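Local atomic coordinates of SusD superfamily protein (Bacteroides thetaiotaomicron VPI-5482, PDB entry 3HDX), a protein that probably binds polysaccharides or their breakdown products at the bacterial outer membrane, as a homologue of the starch-binding protein SusD. Residues A[153-163]-A[203-211]; A[142-150]-A[467-475]. One frame throughout, in Å; residues are numbered along the deposited sequence.

Interaction 1 of 2, residues A[153-163]-A[203-211]; sequences QTVLSYAKAEL and LAHICAWQG. With EDO (1,2-ethanediol), chain D.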
loop_
_atom_site.group_PDB
_atom_site.type_symbol
_atom_site.label_atom_id
_atom_site.label_comp_id
_atom_site.label_asym_id
_atom_site.label_seq_id
_atom_site.Cartn_x
_atom_site.Cartn_y
_atom_site.Cartn_z
ATOM N N GLN A 153 15.038 10.550 -6.513
ATOM C CA GLN A 153 14.793 10.372 -7.957
ATOM C C GLN A 153 15.629 9.228 -8.526
ATOM O O GLN A 153 15.140 8.417 -9.336
ATOM C CB GLN A 153 15.065 11.656 -8.729
ATOM C CG GLN A 153 14.616 11.615 -10.172
ATOM C CD GLN A 153 14.753 12.955 -10.850
ATOM O OE1 GLN A 153 15.337 13.898 -10.308
ATOM N NE2 GLN A 153 14.229 13.043 -12.042
ATOM N N THR A 154 16.893 9.149 -8.097
ATOM C CA THR A 154 17.797 8.077 -8.548
ATOM C C THR A 154 17.298 6.705 -8.086
ATOM O O THR A 154 17.332 5.725 -8.838
ATOM C CB THR A 154 19.220 8.356 -8.062
ATOM O OG1 THR A 154 19.593 9.660 -8.557
ATOM C CG2 THR A 154 20.195 7.295 -8.527
ATOM N N VAL A 155 16.817 6.648 -6.841
ATOM C CA VAL A 155 16.297 5.399 -6.293
ATOM C C VAL A 155 15.041 4.976 -7.076
ATOM O O VAL A 155 14.874 3.801 -7.436
ATOM C CB VAL A 155 16.010 5.521 -4.779
ATOM C CG1 VAL A 155 15.395 4.263 -4.268
ATOM C CG2 VAL A 155 17.285 5.895 -3.993
ATOM N N LEU A 156 14.155 5.924 -7.353
ATOM C CA LEU A 156 12.933 5.585 -8.098
ATOM C C LEU A 156 13.257 5.174 -9.529
ATOM O O LEU A 156 12.606 4.284 -10.086
ATOM C CB LEU A 156 11.944 6.754 -8.024
ATOM C CG LEU A 156 11.398 7.011 -6.616
ATOM C CD1 LEU A 156 10.427 8.203 -6.649
ATOM C CD2 LEU A 156 10.711 5.773 -6.008
ATOM N N SER A 157 14.258 5.798 -10.155
ATOM C CA SER A 157 14.653 5.363 -11.506
ATOM C C SER A 157 15.178 3.914 -11.497
ATOM O O SER A 157 14.883 3.134 -12.412
ATOM C CB SER A 157 15.741 6.261 -12.107
ATOM O OG SER A 157 15.254 7.537 -12.387
ATOM N N TYR A 158 15.901 3.548 -10.451
ATOM C CA TYR A 158 16.343 2.157 -10.276
ATOM C C TYR A 158 15.112 1.241 -10.112
ATOM O O TYR A 158 14.991 0.208 -10.823
ATOM C CB TYR A 158 17.286 2.039 -9.051
ATOM C CG TYR A 158 17.619 0.626 -8.637
ATOM C CD1 TYR A 158 18.587 -0.102 -9.301
ATOM C CD2 TYR A 158 16.942 0.025 -7.581
ATOM C CE1 TYR A 158 18.934 -1.368 -8.905
ATOM C CE2 TYR A 158 17.280 -1.232 -7.157
ATOM C CZ TYR A 158 18.266 -1.946 -7.838
ATOM O OH TYR A 158 18.583 -3.208 -7.427
ATOM N N ALA A 159 14.188 1.636 -9.233
ATOM C CA ALA A 159 12.984 0.831 -8.979
ATOM C C ALA A 159 12.149 0.614 -10.257
ATOM O O ALA A 159 11.708 -0.501 -10.535
ATOM C CB ALA A 159 12.176 1.378 -7.849
ATOM N N LYS A 160 12.003 1.676 -11.049
ATOM C CA LYS A 160 11.221 1.595 -12.302
ATOM C C LYS A 160 11.868 0.612 -13.289
ATOM O O LYS A 160 11.190 -0.232 -13.859
ATOM C CB LYS A 160 11.046 2.976 -12.965
ATOM C CG LYS A 160 10.030 3.910 -12.271
ATOM C CD LYS A 160 9.826 5.236 -13.016
ATOM C CE LYS A 160 11.068 6.128 -12.930
ATOM N NZ LYS A 160 10.985 7.447 -13.672
ATOM N N ALA A 161 13.185 0.716 -13.451
ATOM C CA ALA A 161 13.901 -0.149 -14.399
ATOM C C ALA A 161 13.848 -1.600 -13.945
ATOM O O ALA A 161 13.639 -2.514 -14.755
ATOM C CB ALA A 161 15.344 0.333 -14.613
ATOM N N GLU A 162 13.970 -1.804 -12.634
ATOM C CA GLU A 162 13.878 -3.148 -12.082
ATOM C C GLU A 162 12.509 -3.764 -12.294
ATOM O O GLU A 162 12.416 -4.948 -12.629
ATOM C CB GLU A 162 14.197 -3.152 -10.580
ATOM C CG GLU A 162 15.648 -2.818 -10.268
ATOM C CD GLU A 162 16.552 -3.975 -10.536
ATOM O OE1 GLU A 162 16.309 -5.104 -10.019
ATOM O OE2 GLU A 162 17.539 -3.743 -11.296
ATOM N N LEU A 163 11.455 -2.964 -12.109
ATOM C CA LEU A 163 10.079 -3.451 -12.287
ATOM C C LEU A 163 9.816 -3.795 -13.750
ATOM O O LEU A 163 9.207 -4.837 -14.070
ATOM C CB LEU A 163 9.054 -2.435 -11.771
ATOM C CG LEU A 163 8.973 -2.396 -10.248
ATOM C CD1 LEU A 163 8.437 -1.027 -9.747
ATOM C CD2 LEU A 163 8.168 -3.579 -9.636
ATOM N N LEU A 203 4.707 0.523 -10.675
ATOM C CA LEU A 203 5.115 1.515 -11.705
ATOM C C LEU A 203 4.152 2.686 -11.766
ATOM O O LEU A 203 4.574 3.838 -11.754
ATOM C CB LEU A 203 5.255 0.884 -13.104
ATOM C CG LEU A 203 6.510 0.045 -13.341
ATOM C CD1 LEU A 203 6.350 -0.652 -14.683
ATOM C CD2 LEU A 203 7.733 0.946 -13.379
ATOM N N ALA A 204 2.855 2.385 -11.826
ATOM C CA ALA A 204 1.854 3.449 -11.904
ATOM C C ALA A 204 1.984 4.433 -10.733
ATOM O O ALA A 204 1.946 5.638 -10.919
ATOM C CB ALA A 204 0.412 2.863 -11.959
ATOM N N HIS A 205 2.110 3.875 -9.538
ATOM C CA HIS A 205 2.251 4.693 -8.337
ATOM C C HIS A 205 3.581 5.434 -8.228
ATOM O O HIS A 205 3.610 6.547 -7.691
ATOM C CB HIS A 205 1.868 3.908 -7.085
ATOM C CG HIS A 205 0.396 3.883 -6.848
ATOM N ND1 HIS A 205 -0.295 5.033 -6.518
ATOM C CD2 HIS A 205 -0.512 2.873 -6.857
ATOM C CE1 HIS A 205 -1.573 4.729 -6.356
ATOM N NE2 HIS A 205 -1.736 3.431 -6.571
ATOM N N ILE A 206 4.696 4.808 -8.625
ATOM C CA ILE A 206 5.975 5.519 -8.639
ATOM C C ILE A 206 5.818 6.736 -9.556
ATOM O O ILE A 206 6.166 7.864 -9.185
ATOM C CB ILE A 206 7.135 4.663 -9.187
ATOM C CG1 ILE A 206 7.493 3.542 -8.199
ATOM C CG2 ILE A 206 8.369 5.548 -9.472
ATOM C CD1 ILE A 206 8.363 2.378 -8.790
ATOM N N CYS A 207 5.264 6.497 -10.744
ATOM C CA CYS A 207 5.099 7.594 -11.707
ATOM C C CYS A 207 4.213 8.705 -11.164
ATOM O O CYS A 207 4.544 9.881 -11.288
ATOM C CB CYS A 207 4.612 7.071 -13.067
ATOM S SG CYS A 207 5.817 5.991 -13.887
ATOM N N ALA A 208 3.081 8.356 -10.568
ATOM C CA ALA A 208 2.217 9.381 -10.001
ATOM C C ALA A 208 2.924 10.178 -8.880
ATOM O O ALA A 208 2.783 11.394 -8.805
ATOM C CB ALA A 208 0.904 8.756 -9.439
ATOM N N TRP A 209 3.668 9.467 -8.032
ATOM C CA TRP A 209 4.437 10.087 -6.915
ATOM C C TRP A 209 5.472 11.091 -7.414
ATOM O O TRP A 209 5.761 12.074 -6.737
ATOM C CB TRP A 209 5.075 9.019 -6.041
ATOM C CG TRP A 209 5.715 9.488 -4.766
ATOM C CD1 TRP A 209 7.034 9.445 -4.446
ATOM C CD2 TRP A 209 5.034 9.975 -3.617
ATOM N NE1 TRP A 209 7.229 9.927 -3.161
ATOM C CE2 TRP A 209 6.001 10.254 -2.641
ATOM C CE3 TRP A 209 3.695 10.273 -3.343
ATOM C CZ2 TRP A 209 5.664 10.733 -1.386
ATOM C CZ3 TRP A 209 3.361 10.755 -2.066
ATOM C CH2 TRP A 209 4.349 11.014 -1.130
ATOM N N GLN A 210 6.003 10.836 -8.628
ATOM C CA GLN A 210 6.965 11.714 -9.302
ATOM C C GLN A 210 6.321 12.783 -10.173
ATOM O O GLN A 210 7.031 13.580 -10.786
ATOM C CB GLN A 210 7.896 10.884 -10.196
ATOM C CG GLN A 210 8.722 9.911 -9.463
ATOM C CD GLN A 210 9.677 9.235 -10.429
ATOM O OE1 GLN A 210 9.250 8.580 -11.397
ATOM N NE2 GLN A 210 10.961 9.468 -10.223
ATOM N N GLY A 211 4.991 12.788 -10.266
ATOM C CA GLY A 211 4.285 13.717 -11.145
ATOM C C GLY A 211 4.327 13.357 -12.613
ATOM O O GLY A 211 3.954 14.182 -13.454
HETATM C C1 EDO D . 6.982 13.600 -3.103
HETATM O O1 EDO D . 5.771 13.471 -3.871
HETATM C C2 EDO D . 7.296 15.078 -2.984
HETATM O O2 EDO D . 7.419 15.652 -4.301
HETATM O O HOH W 1 12.908 8.770 -11.820
#
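In this antiparallel helix pair, from a family assigned to the TPR clan, I206 is a textbook knob-into-hole residue, seated among L156, A159, K160 and L163. The segment axes approach to 10.3 Å and their directions differ by 155°. The two ends of the I206 side chain divide the work. I206 CD1 meets L163 CD1 tip to tip at 3.5 Å, whereas I206 CG2 lies 3.6 Å from K160 CG, where the lysine chain passes obliquely. L203 continues the apolar seam, laying CD2 against the backbone of K160 and CG against L163 CB.

Polar groups close one flank. In the conformer described, one of two deposited for K160, a bend at chi3 (-69°) turns the amine back to Q210. K160 NZ donates to Q210 OE1 (3.1 Å) in the carbonyl plane, on a lone pair. A water accepts from both K160 NZ and Q210 NE2 and is also hydrogen-bonded to S157 OG, so both ends of the amide are held while Q210 CG rests 3.7 Å from L156 CD1. The same methyl, L156 CD1, sits at the edge of the indole, 4.2 Å from W209 CD1. Over one indole face lies O1 of an ethanediol, which donates to W209 O. With an alanine here instead of W209, L156 CD1 would probably lose its aromatic neighbour and the ethanediol the indole face beneath it. G211, with positive phi, completes a Schellman motif at the C-terminal end of this segment's helix.

Helix 104-129 packs on I206 through F123, helix 213-226 on L203 through Y219, and helix 430-441 on W209 through Y432, V435 and R436.

Interaction 2 of 2, residues A[142-150]-A[467-475]; sequences GTFPSMPRT and ANSQIEQNE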
loop_
_atom_site.group_PDB
_atom_site.type_symbol
_atom_site.label_atom_id
_atom_site.label_comp_id
_atom_site.label_asym_id
_atom_site.label_seq_id
_atom_site.Cartn_x
_atom_site.Cartn_y
_atom_site.Cartn_z
ATOM N N GLY A 142 24.602 -7.443 10.031
ATOM C CA GLY A 142 25.437 -6.789 11.046
ATOM C C GLY A 142 26.318 -5.704 10.461
ATOM O O GLY A 142 26.980 -4.982 11.199
ATOM N N THR A 143 26.361 -5.597 9.125
ATOM C CA THR A 143 27.109 -4.559 8.472
ATOM C C THR A 143 26.095 -3.839 7.564
ATOM O O THR A 143 24.969 -4.338 7.304
ATOM C CB THR A 143 28.251 -5.122 7.615
ATOM O OG1 THR A 143 27.732 -5.733 6.404
ATOM C CG2 THR A 143 29.090 -6.155 8.416
ATOM N N PHE A 144 26.484 -2.660 7.142
ATOM C CA PHE A 144 25.723 -1.927 6.131
ATOM C C PHE A 144 26.730 -1.165 5.279
ATOM O O PHE A 144 27.717 -0.617 5.822
ATOM C CB PHE A 144 24.720 -0.984 6.779
ATOM C CG PHE A 144 23.772 -0.390 5.798
ATOM C CD1 PHE A 144 22.726 -1.158 5.318
ATOM C CD2 PHE A 144 23.957 0.918 5.326
ATOM C CE1 PHE A 144 21.839 -0.627 4.339
ATOM C CE2 PHE A 144 23.074 1.477 4.377
ATOM C CZ PHE A 144 22.004 0.696 3.884
ATOM N N PRO A 145 26.527 -1.122 3.932
ATOM C CA PRO A 145 27.502 -0.393 3.111
ATOM C C PRO A 145 27.728 1.054 3.546
ATOM O O PRO A 145 26.760 1.740 3.898
ATOM C CB PRO A 145 26.874 -0.436 1.698
ATOM C CG PRO A 145 26.082 -1.738 1.721
ATOM C CD PRO A 145 25.508 -1.801 3.103
ATOM N N SER A 146 28.999 1.492 3.508
ATOM C CA SER A 146 29.368 2.862 3.878
ATOM C C SER A 146 29.139 3.761 2.671
ATOM O O SER A 146 29.967 3.844 1.733
ATOM C CB SER A 146 30.809 2.973 4.350
ATOM O OG SER A 146 31.092 4.312 4.687
HETATM N N MSE A 147 27.986 4.433 2.686
HETATM C CA MSE A 147 27.566 5.300 1.596
HETATM C C MSE A 147 26.508 6.270 2.107
HETATM O O MSE A 147 25.831 5.968 3.102
HETATM C CB MSE A 147 26.999 4.431 0.436
HETATM C CG MSE A 147 25.713 3.688 0.776
HETATM SE SE MSE A 147 24.852 2.842 -0.712
HETATM C CE MSE A 147 24.594 4.372 -1.792
ATOM N N PRO A 148 26.333 7.405 1.423
ATOM C CA PRO A 148 25.319 8.330 1.826
ATOM C C PRO A 148 23.916 7.881 1.350
ATOM O O PRO A 148 23.735 6.905 0.611
ATOM C CB PRO A 148 25.754 9.619 1.146
ATOM C CG PRO A 148 26.362 9.125 -0.135
ATOM C CD PRO A 148 27.065 7.889 0.228
ATOM N N ARG A 149 22.941 8.634 1.791
ATOM C CA ARG A 149 21.593 8.531 1.242
ATOM C C ARG A 149 21.687 8.937 -0.235
ATOM O O ARG A 149 22.430 9.879 -0.603
ATOM C CB ARG A 149 20.650 9.452 2.018
ATOM C CG ARG A 149 20.532 9.056 3.480
ATOM C CD ARG A 149 19.823 10.074 4.314
ATOM N NE ARG A 149 18.414 10.147 3.945
ATOM C CZ ARG A 149 17.567 11.082 4.338
ATOM N NH1 ARG A 149 17.956 12.083 5.149
ATOM N NH2 ARG A 149 16.330 11.051 3.864
ATOM N N THR A 150 20.976 8.207 -1.077
ATOM C CA THR A 150 20.940 8.458 -2.524
ATOM C C THR A 150 19.707 9.289 -2.835
ATOM O O THR A 150 18.655 9.066 -2.240
ATOM C CB THR A 150 20.900 7.119 -3.298
ATOM O OG1 THR A 150 21.995 6.291 -2.864
ATOM C CG2 THR A 150 20.963 7.338 -4.844
ATOM N N ALA A 467 25.569 4.580 13.694
ATOM C CA ALA A 467 26.236 3.413 13.122
ATOM C C ALA A 467 26.832 3.636 11.726
ATOM O O ALA A 467 27.772 2.928 11.354
ATOM C CB ALA A 467 25.270 2.218 13.096
ATOM N N ASN A 468 26.322 4.621 10.989
ATOM C CA ASN A 468 26.673 4.872 9.571
ATOM C C ASN A 468 26.891 6.377 9.357
ATOM O O ASN A 468 25.961 7.110 9.003
ATOM C CB ASN A 468 25.522 4.349 8.666
ATOM C CG ASN A 468 25.093 2.902 8.988
ATOM O OD1 ASN A 468 25.825 1.964 8.694
ATOM N ND2 ASN A 468 23.874 2.725 9.587
ATOM N N SER A 469 28.139 6.831 9.553
ATOM C CA SER A 469 28.471 8.260 9.560
ATOM C C SER A 469 28.177 9.024 8.260
ATOM O O SER A 469 28.074 10.252 8.297
ATOM C CB SER A 469 29.956 8.498 9.968
ATOM O OG SER A 469 30.816 7.987 8.973
ATOM N N GLN A 470 28.016 8.334 7.125
ATOM C CA GLN A 470 27.703 9.063 5.884
ATOM C C GLN A 470 26.215 9.360 5.747
ATOM O O GLN A 470 25.861 10.094 4.839
ATOM C CB GLN A 470 28.167 8.287 4.649
ATOM C CG GLN A 470 29.696 8.117 4.580
ATOM C CD GLN A 470 30.139 7.928 3.137
ATOM O OE1 GLN A 470 29.950 8.816 2.290
ATOM N NE2 GLN A 470 30.695 6.793 2.852
ATOM N N ILE A 471 25.375 8.791 6.628
ATOM C CA ILE A 471 23.913 8.994 6.587
ATOM C C ILE A 471 23.571 10.281 7.321
ATOM O O ILE A 471 23.856 10.400 8.507
ATOM C CB ILE A 471 23.169 7.834 7.259
ATOM C CG1 ILE A 471 23.474 6.522 6.532
ATOM C CG2 ILE A 471 21.631 8.056 7.262
ATOM C CD1 ILE A 471 23.050 6.555 5.088
ATOM N N GLU A 472 22.972 11.237 6.611
ATOM C CA GLU A 472 22.606 12.559 7.140
ATOM C C GLU A 472 21.122 12.603 7.496
ATOM O O GLU A 472 20.277 12.047 6.801
ATOM C CB GLU A 472 22.903 13.650 6.088
ATOM C CG GLU A 472 22.736 15.113 6.565
ATOM C CD GLU A 472 22.822 16.140 5.433
ATOM O OE1 GLU A 472 22.761 15.754 4.233
ATOM O OE2 GLU A 472 22.931 17.338 5.754
ATOM N N GLN A 473 20.802 13.292 8.578
ATOM C CA GLN A 473 19.425 13.444 8.968
ATOM C C GLN A 473 18.711 14.354 7.971
ATOM O O GLN A 473 19.324 15.215 7.320
ATOM C CB GLN A 473 19.365 14.074 10.371
ATOM C CG GLN A 473 17.977 14.272 10.969
ATOM C CD GLN A 473 17.204 12.990 11.030
ATOM O OE1 GLN A 473 16.488 12.633 10.062
ATOM N NE2 GLN A 473 17.432 12.220 12.099
ATOM N N ASN A 474 17.399 14.148 7.867
ATOM C CA ASN A 474 16.522 15.061 7.117
ATOM C C ASN A 474 16.591 16.423 7.807
ATOM O O ASN A 474 16.309 16.520 9.004
ATOM C CB ASN A 474 15.086 14.545 7.180
ATOM C CG ASN A 474 14.031 15.423 6.390
ATOM O OD1 ASN A 474 14.052 16.667 6.294
ATOM N ND2 ASN A 474 13.056 14.718 5.868
ATOM N N GLU A 475 16.893 17.456 7.024
ATOM C CA GLU A 475 17.070 18.851 7.508
ATOM C C GLU A 475 15.887 19.326 8.365
ATOM O O GLU A 475 16.071 19.941 9.404
ATOM C CB GLU A 475 17.229 19.810 6.308
ATOM C CG GLU A 475 17.797 21.180 6.657
ATOM C CD GLU A 475 19.233 21.113 7.200
ATOM O OE1 GLU A 475 20.029 20.243 6.762
ATOM O OE2 GLU A 475 19.568 21.922 8.084
HETATM O O HOH W 2 27.951 1.931 7.073
HETATM O O HOH W 3 13.872 11.931 5.833
HETATM O O HOH W 4 23.393 10.902 3.673
#
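R149 leaves its backbone with CG beside the backbone N and then bends at chi3 (68°), which carries the guanidinium alongside 467-475 to the carbonyl of E472. R149 NH1 donates to E472 O at 2.8 Å with an N-H...O angle of 154°; the oxygen lies near the guanidinium plane, although the donor is tilted from the carbonyl plane. NH2 is occupied separately, by the D131 carbonyl and by a water shared with N474 ND2. With both terminal nitrogens engaged, the flat group has little freedom to rotate. Its aliphatic part is used too: the R149 side chain crosses that of I471 at about a right angle, with R149 CG 3.9 Å from I471 CD1 in the isoleucine conformer described, and I471 CD1 also meets M147 O at 3.5 Å.

At the other end, the extended side chain of Q470 runs beside P148, pointing the same way. Q470 NE2 donates to S146 OG (3.1 Å, 166°), nearly in the amide plane, though S146 has a second conformer and the bond may be partial. Q470 OE1 rests 3.7 Å from P148 CD, while P148 CA makes a CA-H...O contact with Q470 O. That carbonyl also accepts from a water that takes the backbone N-H groups of R149 and E472, a polar bridge between two irregular backbones. F144 CB lies against N468 OD1; ND2 of the same asparagine is hydrogen-bonded to I464 O. N468 opens the type I turn ending at I471.

Neither segment is helix or strand for most of its length: 142-150 lies in the loop between helix 104-129 and helix 152-169. Segment 467-475 follows helix 462-467, whose I465 packs on I471 and Q473.

Overall arrangement
Two ways of joining distant sequence appear side by side: interaction 1 mates helices by interlocking side chains, and interaction 2 ties loops together through polar side chains, backbone and water. Their centres are 22 Å apart, yet they are continuous along the chain, because 142-150 runs straight into helix 152-169; V155 CG2 touches T150 O at 3.9 Å where they meet. The centre of interaction 1 lies about 15 Å from the chain centre and that of interaction 2 about 26 Å; interaction 1 is largely buried, interaction 2 only partly. Interaction 2 brings a late chain segment to an early one. The ethanediol at interaction 1, also hydrogen-bonded to K439 NZ, probably came from the crystallisation liquor and marks no established carbohydrate site.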